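Local coordinates for protein dITP/XTP pyrophosphatase (Coxiella burnetii, PDB 3TQU) that probably hydrolyses non-canonical purine nucleoside triphosphates such as XTP, dITP and ITP to monophosphates and diphosphate, using magnesium, to cleanse the nucleotide pool, at residues K30-P33 against Q34-S38. Residues are numbered along the deposited sequence; the frame is centred on the assembly and turned at random.
Sequences KFIP and QTEFS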
ATOM      1  N   LYS A  30      -5.185  -4.389  22.460  1.00 17.46           N
ATOM      2  CA  LYS A  30      -5.312  -3.106  23.135  1.00 17.98           C
ATOM      3  C   LYS A  30      -4.553  -2.029  22.377  1.00 17.00           C
ATOM      4  O   LYS A  30      -3.333  -2.108  22.223  1.00 15.50           O
ATOM      5  CB  LYS A  30      -4.780  -3.196  24.566  1.00 23.78           C
ATOM      6  CG  LYS A  30      -4.818  -1.878  25.328  1.00 29.08           C
ATOM      7  CD  LYS A  30      -4.073  -1.986  26.650  1.00 33.62           C
ATOM      8  CE  LYS A  30      -4.662  -3.076  27.532  1.00 37.80           C
ATOM      9  NZ  LYS A  30      -3.868  -3.273  28.779  1.00 40.55           N
ATOM     10  N   PHE A  31      -5.277  -1.023  21.898  1.00 13.29           N
ATOM     11  CA  PHE A  31      -4.636   0.093  21.217  1.00 13.24           C
ATOM     12  C   PHE A  31      -4.253   1.199  22.194  1.00 18.41           C
ATOM     13  O   PHE A  31      -5.047   1.599  23.046  1.00 22.15           O
ATOM     14  CB  PHE A  31      -5.531   0.630  20.103  1.00 14.66           C
ATOM     15  CG  PHE A  31      -5.518  -0.221  18.869  1.00 14.81           C
ATOM     16  CD1 PHE A  31      -4.628   0.041  17.842  1.00 19.34           C
ATOM     17  CD2 PHE A  31      -6.376  -1.301  18.747  1.00 19.52           C
ATOM     18  CE1 PHE A  31      -4.607  -0.751  16.703  1.00 20.87           C
ATOM     19  CE2 PHE A  31      -6.354  -2.095  17.616  1.00 22.68           C
ATOM     20  CZ  PHE A  31      -5.469  -1.819  16.595  1.00 20.29           C
ATOM     21  N   ILE A  32      -3.024   1.683  22.063  1.00 16.82           N
ATOM     22  CA  ILE A  32      -2.508   2.725  22.934  1.00 11.81           C
ATOM     23  C   ILE A  32      -2.062   3.915  22.098  1.00 12.46           C
ATOM     24  O   ILE A  32      -1.178   3.785  21.252  1.00 14.70           O
ATOM     25  CB  ILE A  32      -1.309   2.216  23.748  1.00 14.35           C
ATOM     26  CG1 ILE A  32      -1.673   0.917  24.473  1.00 13.83           C
ATOM     27  CG2 ILE A  32      -0.833   3.288  24.721  1.00 15.82           C
ATOM     28  CD1 ILE A  32      -0.514   0.288  25.205  1.00 17.57           C
ATOM     29  N   PRO A  33      -2.679   5.081  22.322  1.00 10.60           N
ATOM     30  CA  PRO A  33      -2.291   6.284  21.580  1.00 14.95           C
ATOM     31  C   PRO A  33      -0.811   6.580  21.799  1.00 12.89           C
ATOM     32  O   PRO A  33      -0.307   6.391  22.909  1.00 12.96           O
ATOM     33  CB  PRO A  33      -3.161   7.381  22.211  1.00 15.92           C
ATOM     34  CG  PRO A  33      -4.333   6.651  22.790  1.00 18.49           C
ATOM     35  CD  PRO A  33      -3.785   5.335  23.262  1.00 17.78           C
ATOM     36  N   GLN A  34      -0.118   7.025  20.756  1.00 13.97           N
ATOM     37  CA  GLN A  34       1.313   7.276  20.867  1.00 14.26           C
ATOM     38  C   GLN A  34       1.609   8.318  21.937  1.00 14.38           C
ATOM     39  O   GLN A  34       2.699   8.343  22.502  1.00 14.82           O
ATOM     40  CB  GLN A  34       1.914   7.691  19.523  1.00 16.89           C
ATOM     41  CG  GLN A  34       1.451   9.039  19.001  1.00 17.88           C
ATOM     42  CD  GLN A  34       2.079   9.381  17.666  1.00 22.28           C
ATOM     43  OE1 GLN A  34       2.593   8.505  16.967  1.00 19.92           O
ATOM     44  NE2 GLN A  34       2.046  10.659  17.305  1.00 22.15           N
ATOM     45  N   THR A  35       0.629   9.168  22.225  1.00 18.33           N
ATOM     46  CA  THR A  35       0.789  10.187  23.258  1.00 15.18           C
ATOM     47  C   THR A  35       1.053   9.588  24.637  1.00 15.85           C
ATOM     48  O   THR A  35       1.587  10.260  25.519  1.00 13.63           O
ATOM     49  CB  THR A  35      -0.440  11.103  23.339  1.00 13.74           C
ATOM     50  OG1 THR A  35      -1.626  10.302  23.412  1.00 12.82           O
ATOM     51  CG2 THR A  35      -0.511  12.005  22.110  1.00 15.33           C
ATOM     52  N   GLU A  36       0.681   8.325  24.824  1.00 16.87           N
ATOM     53  CA  GLU A  36       0.894   7.656  26.105  1.00 16.03           C
ATOM     54  C   GLU A  36       2.347   7.231  26.281  1.00 16.06           C
ATOM     55  O   GLU A  36       2.750   6.776  27.354  1.00 14.00           O
ATOM     56  CB  GLU A  36      -0.040   6.456  26.246  1.00 15.39           C
ATOM     57  CG  GLU A  36      -1.476   6.847  26.549  1.00 13.80           C
ATOM     58  CD  GLU A  36      -1.601   7.576  27.875  1.00 15.84           C
ATOM     59  OE1 GLU A  36      -1.349   6.945  28.922  1.00 17.54           O
ATOM     60  OE2 GLU A  36      -1.939   8.779  27.871  1.00 17.18           O
ATOM     61  N   PHE A  37       3.120   7.383  25.210  1.00 16.34           N
ATOM     62  CA  PHE A  37       4.555   7.119  25.220  1.00 16.95           C
ATOM     63  C   PHE A  37       5.309   8.423  25.006  1.00 13.97           C
ATOM     64  O   PHE A  37       6.525   8.426  24.821  1.00 14.99           O
ATOM     65  CB  PHE A  37       4.926   6.141  24.104  1.00 15.02           C
ATOM     66  CG  PHE A  37       4.378   4.758  24.297  1.00 15.88           C
ATOM     67  CD1 PHE A  37       5.156   3.766  24.872  1.00 15.29           C
ATOM     68  CD2 PHE A  37       3.088   4.448  23.905  1.00 16.92           C
ATOM     69  CE1 PHE A  37       4.656   2.489  25.051  1.00 16.23           C
ATOM     70  CE2 PHE A  37       2.582   3.174  24.083  1.00 16.23           C
ATOM     71  CZ  PHE A  37       3.366   2.194  24.656  1.00 14.02           C
ATOM     72  N   SER A  38       4.568   9.527  25.017  1.00  9.57           N
ATOM     73  CA  SER A  38       5.129  10.848  24.764  1.00 13.88           C
ATOM     74  C   SER A  38       5.821  10.940  23.407  1.00 17.90           C
ATOM     75  O   SER A  38       6.858  11.590  23.271  1.00 17.93           O
ATOM     76  CB  SER A  38       6.083  11.255  25.887  1.00 15.42           C
ATOM     77  OG  SER A  38       5.381  11.363  27.112  1.00 17.78           O
TER
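The amide N of Glu-36 donates to O of Pro-33 over 2.9 Å, nearly straight with an N-H...O angle of 162°. The donor stands 46° out of the carbonyl plane and is not directed at a lone pair. This i to i+3 bond closes the first turn of the 3-10 segment 34-37 directly after the strand, and the next i to i+3 bond, Phe-37 N to Gln-34 O at 2.9 Å, continues it. The turn swings the chain round so that two side chains meet Ile-32. CG2 of Ile-32, set anti to its own backbone N, lies 3.5 Å from CE2 of Phe-37 and 3.6 Å from CB of Glu-36. It approaches the phenyl ring obliquely, and the two side chains cross at about a right angle. O of Pro-33 lies at the edge of the same ring, near its plane, 4.0 Å from CD2 of Phe-37. Glu-36 contributes its CB here, while a bend at chi2 (-62°) leads the carboxylate away. OG1 of Thr-35 lies 3.5 Å from CB of Pro-33, a van der Waals contact, and the Thr-35 side chain is about 4 Å from that of Gln-12, a probable substrate-binding residue. The strand 29-33 is the outermost at one end of the chain's mixed sheet and pairs in parallel with strand 5-9; backbone bonds from Ile-32 to Ile-7 and Leu-9, and from Gln-34 to Leu-9, carry that pairing into the turn. Phe-37 also packs on Val-8 of strand 5-9 and Thr-64 of helix 49-64, whereas Pro-33 rests on Leu-17 of helix 14-23.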